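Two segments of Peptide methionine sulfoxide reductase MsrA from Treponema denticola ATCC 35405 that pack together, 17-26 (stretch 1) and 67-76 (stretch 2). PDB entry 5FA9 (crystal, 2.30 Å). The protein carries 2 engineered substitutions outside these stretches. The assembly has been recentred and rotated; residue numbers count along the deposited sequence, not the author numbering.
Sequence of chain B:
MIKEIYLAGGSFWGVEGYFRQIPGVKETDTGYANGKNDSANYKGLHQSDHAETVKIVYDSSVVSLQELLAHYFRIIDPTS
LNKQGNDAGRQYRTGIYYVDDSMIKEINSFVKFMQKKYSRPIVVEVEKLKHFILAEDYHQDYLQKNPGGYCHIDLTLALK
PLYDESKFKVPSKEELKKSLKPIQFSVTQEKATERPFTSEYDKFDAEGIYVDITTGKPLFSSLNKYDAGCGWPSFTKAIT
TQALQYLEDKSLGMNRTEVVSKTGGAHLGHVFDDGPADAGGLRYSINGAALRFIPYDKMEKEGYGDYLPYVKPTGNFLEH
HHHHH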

# COMPACT_ATOMS: atom_id res chain seq x y z
N GLY B 17 -14.72 5.92 11.41
CA GLY B 17 -14.45 6.06 12.83
C GLY B 17 -14.12 4.74 13.50
O GLY B 17 -13.36 4.69 14.46
N TYR B 18 -14.71 3.67 12.99
CA TYR B 18 -14.46 2.33 13.52
C TYR B 18 -13.12 1.79 13.06
O TYR B 18 -12.26 1.44 13.87
CB TYR B 18 -15.59 1.38 13.11
CG TYR B 18 -15.45 -0.02 13.69
CD1 TYR B 18 -15.99 -0.33 14.93
CD2 TYR B 18 -14.78 -1.02 13.00
CE1 TYR B 18 -15.87 -1.60 15.47
CE2 TYR B 18 -14.66 -2.29 13.52
CZ TYR B 18 -15.20 -2.57 14.76
OH TYR B 18 -15.08 -3.84 15.28
N PHE B 19 -12.94 1.71 11.74
CA PHE B 19 -11.77 1.06 11.16
C PHE B 19 -10.46 1.80 11.42
O PHE B 19 -9.38 1.21 11.35
CB PHE B 19 -11.96 0.88 9.65
CG PHE B 19 -12.79 -0.31 9.28
CD1 PHE B 19 -12.22 -1.57 9.20
CD2 PHE B 19 -14.15 -0.18 9.03
CE1 PHE B 19 -12.99 -2.67 8.86
CE2 PHE B 19 -14.92 -1.27 8.70
CZ PHE B 19 -14.34 -2.52 8.62
N ARG B 20 -10.55 3.09 11.73
CA ARG B 20 -9.35 3.88 12.02
C ARG B 20 -8.73 3.45 13.36
O ARG B 20 -7.57 3.77 13.64
CB ARG B 20 -9.68 5.37 12.04
CG ARG B 20 -10.44 5.83 13.27
CD ARG B 20 -10.88 7.28 13.13
NE ARG B 20 -9.76 8.17 12.83
CZ ARG B 20 -8.93 8.66 13.75
NH1 ARG B 20 -9.09 8.35 15.03
NH2 ARG B 20 -7.94 9.47 13.39
N GLN B 21 -9.51 2.74 14.17
CA GLN B 21 -9.05 2.30 15.48
C GLN B 21 -8.42 0.92 15.44
O GLN B 21 -7.92 0.42 16.45
CB GLN B 21 -10.21 2.31 16.48
CG GLN B 21 -10.84 3.67 16.71
CD GLN B 21 -11.95 3.63 17.73
OE1 GLN B 21 -11.71 3.54 18.93
NE2 GLN B 21 -13.19 3.68 17.25
N ILE B 22 -8.46 0.29 14.27
CA ILE B 22 -7.97 -1.08 14.12
C ILE B 22 -6.50 -1.10 13.71
O ILE B 22 -6.12 -0.47 12.73
CB ILE B 22 -8.80 -1.86 13.09
CG1 ILE B 22 -10.26 -1.92 13.53
CG2 ILE B 22 -8.24 -3.26 12.90
CD1 ILE B 22 -11.20 -2.44 12.47
N PRO B 23 -5.67 -1.82 14.49
CA PRO B 23 -4.24 -1.97 14.20
C PRO B 23 -3.98 -2.50 12.80
O PRO B 23 -4.71 -3.37 12.32
CB PRO B 23 -3.77 -2.98 15.26
CG PRO B 23 -4.74 -2.81 16.38
CD PRO B 23 -6.06 -2.52 15.72
N GLY B 24 -2.94 -1.98 12.15
CA GLY B 24 -2.61 -2.38 10.79
C GLY B 24 -3.19 -1.44 9.75
O GLY B 24 -2.68 -1.35 8.63
N VAL B 25 -4.27 -0.75 10.11
CA VAL B 25 -4.86 0.24 9.22
C VAL B 25 -3.99 1.49 9.16
O VAL B 25 -3.75 2.14 10.18
CB VAL B 25 -6.28 0.63 9.67
CG1 VAL B 25 -6.80 1.79 8.84
CG2 VAL B 25 -7.22 -0.57 9.57
N LYS B 26 -3.51 1.81 7.97
CA LYS B 26 -2.55 2.89 7.80
C LYS B 26 -3.20 4.18 7.29
O LYS B 26 -2.67 5.27 7.50
CB LYS B 26 -1.43 2.46 6.85
CG LYS B 26 -0.82 1.11 7.19
CD LYS B 26 0.68 1.10 6.95
CE LYS B 26 1.41 1.83 8.06
NZ LYS B 26 2.84 2.08 7.72
N GLU B 67 -9.80 -10.65 8.94
CA GLU B 67 -10.18 -9.90 10.13
C GLU B 67 -10.94 -8.63 9.76
O GLU B 67 -11.92 -8.27 10.40
CB GLU B 67 -8.96 -9.55 10.98
CG GLU B 67 -9.30 -8.72 12.21
CD GLU B 67 -8.11 -8.50 13.13
OE1 GLU B 67 -8.23 -7.69 14.08
OE2 GLU B 67 -7.06 -9.14 12.91
N LEU B 68 -10.47 -7.95 8.71
CA LEU B 68 -11.12 -6.72 8.24
C LEU B 68 -12.56 -6.97 7.81
O LEU B 68 -13.45 -6.17 8.10
CB LEU B 68 -10.33 -6.11 7.09
CG LEU B 68 -9.02 -5.41 7.45
CD1 LEU B 68 -8.40 -4.78 6.22
CD2 LEU B 68 -9.24 -4.37 8.54
N LEU B 69 -12.78 -8.08 7.12
CA LEU B 69 -14.13 -8.44 6.69
C LEU B 69 -14.95 -8.90 7.89
O LEU B 69 -16.18 -8.75 7.91
CB LEU B 69 -14.08 -9.53 5.62
CG LEU B 69 -13.49 -9.09 4.28
CD1 LEU B 69 -13.53 -10.23 3.27
CD2 LEU B 69 -14.24 -7.87 3.74
N ALA B 70 -14.28 -9.47 8.88
CA ALA B 70 -14.94 -9.87 10.12
C ALA B 70 -15.44 -8.64 10.87
O ALA B 70 -16.57 -8.62 11.36
CB ALA B 70 -14.00 -10.68 11.00
N HIS B 71 -14.60 -7.61 10.95
CA HIS B 71 -14.99 -6.33 11.54
C HIS B 71 -16.14 -5.71 10.76
O HIS B 71 -17.07 -5.16 11.35
CB HIS B 71 -13.81 -5.36 11.58
CG HIS B 71 -12.80 -5.66 12.64
ND1 HIS B 71 -13.06 -5.47 13.98
CD2 HIS B 71 -11.54 -6.13 12.57
CE1 HIS B 71 -12.00 -5.81 14.69
NE2 HIS B 71 -11.06 -6.22 13.85
N TYR B 72 -16.06 -5.80 9.44
CA TYR B 72 -17.07 -5.21 8.56
C TYR B 72 -18.45 -5.81 8.80
O TYR B 72 -19.43 -5.07 8.97
CB TYR B 72 -16.66 -5.40 7.10
CG TYR B 72 -17.73 -5.00 6.10
CD1 TYR B 72 -18.06 -3.67 5.91
CD2 TYR B 72 -18.39 -5.96 5.34
CE1 TYR B 72 -19.03 -3.29 5.01
CE2 TYR B 72 -19.36 -5.59 4.43
CZ TYR B 72 -19.68 -4.26 4.27
OH TYR B 72 -20.65 -3.89 3.36
N PHE B 73 -18.53 -7.13 8.83
CA PHE B 73 -19.80 -7.82 9.05
C PHE B 73 -20.30 -7.62 10.48
O PHE B 73 -21.49 -7.77 10.76
CB PHE B 73 -19.67 -9.31 8.74
CG PHE B 73 -19.87 -9.65 7.29
CD1 PHE B 73 -18.80 -9.66 6.41
CD2 PHE B 73 -21.14 -9.95 6.81
CE1 PHE B 73 -18.99 -9.97 5.08
CE2 PHE B 73 -21.33 -10.26 5.48
CZ PHE B 73 -20.25 -10.27 4.61
N ARG B 74 -19.38 -7.28 11.39
CA ARG B 74 -19.73 -7.06 12.78
C ARG B 74 -20.54 -5.78 12.97
O ARG B 74 -21.42 -5.70 13.83
CB ARG B 74 -18.46 -7.01 13.64
CG ARG B 74 -18.69 -6.57 15.08
CD ARG B 74 -17.39 -6.13 15.72
NE ARG B 74 -17.49 -6.06 17.18
CZ ARG B 74 -16.48 -5.75 17.98
NH1 ARG B 74 -15.29 -5.47 17.47
NH2 ARG B 74 -16.66 -5.71 19.29
N ILE B 75 -20.26 -4.78 12.14
CA ILE B 75 -20.86 -3.46 12.31
C ILE B 75 -21.99 -3.17 11.32
O ILE B 75 -22.49 -2.05 11.26
CB ILE B 75 -19.80 -2.34 12.18
CG1 ILE B 75 -19.21 -2.33 10.77
CG2 ILE B 75 -18.71 -2.52 13.22
CD1 ILE B 75 -18.23 -1.21 10.53
N ILE B 76 -22.38 -4.17 10.54
CA ILE B 76 -23.47 -3.98 9.58
C ILE B 76 -24.53 -5.07 9.68
O ILE B 76 -24.32 -6.12 10.29
CB ILE B 76 -22.96 -3.96 8.13
CG1 ILE B 76 -22.47 -5.34 7.71
CG2 ILE B 76 -21.88 -2.90 7.94
CD1 ILE B 76 -22.34 -5.51 6.21

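Two neighbouring aromatic residues, Tyr18 and Phe19, supply most of what stretch 1 brings to the helix of stretch 2, and Ile75 meets both. Tyr18 points its CA-to-CB bond toward the helix with chi1 in t, which carries its hydroxyl to two polar side chains. Tyr18 OH lies 2.9 Å from His71 ND1, a hydrogen bond in which either group could donate. Arg74 NH1 also donates to Tyr18 OH at 2.7 Å, but the N-H...acceptor angle of 124° makes this bond weak despite its short length. Both partner atoms sit at the edge of the tyrosine ring, near its plane, while one face is covered by Ile75: Ile75 CG2 stands 3.7 Å from the centroid of the Tyr18 ring and 11° off its normal, a CH-pi arrangement.

Phe19 starts sideways, yet with chi1 in m its ring end comes nearer the helix. There Phe19 CE1 approaches Leu68 CD2 at 4.1 Å, Phe19 CZ approaches Tyr72 CB at 4.0 Å, and Phe19 CE2 approaches Ile75 CD1 at 3.8 Å, so one ring touches residues from Leu68 to Ile75, the last of which has already left helical phi/psi.

His71 is held from several directions. Ile22 CD1 lies over one face, 3.7 Å from the His71 ring centroid and 14° off the normal, while within the helix His71 NE2 donates to Glu67 OE1 at 3.2 Å (160°).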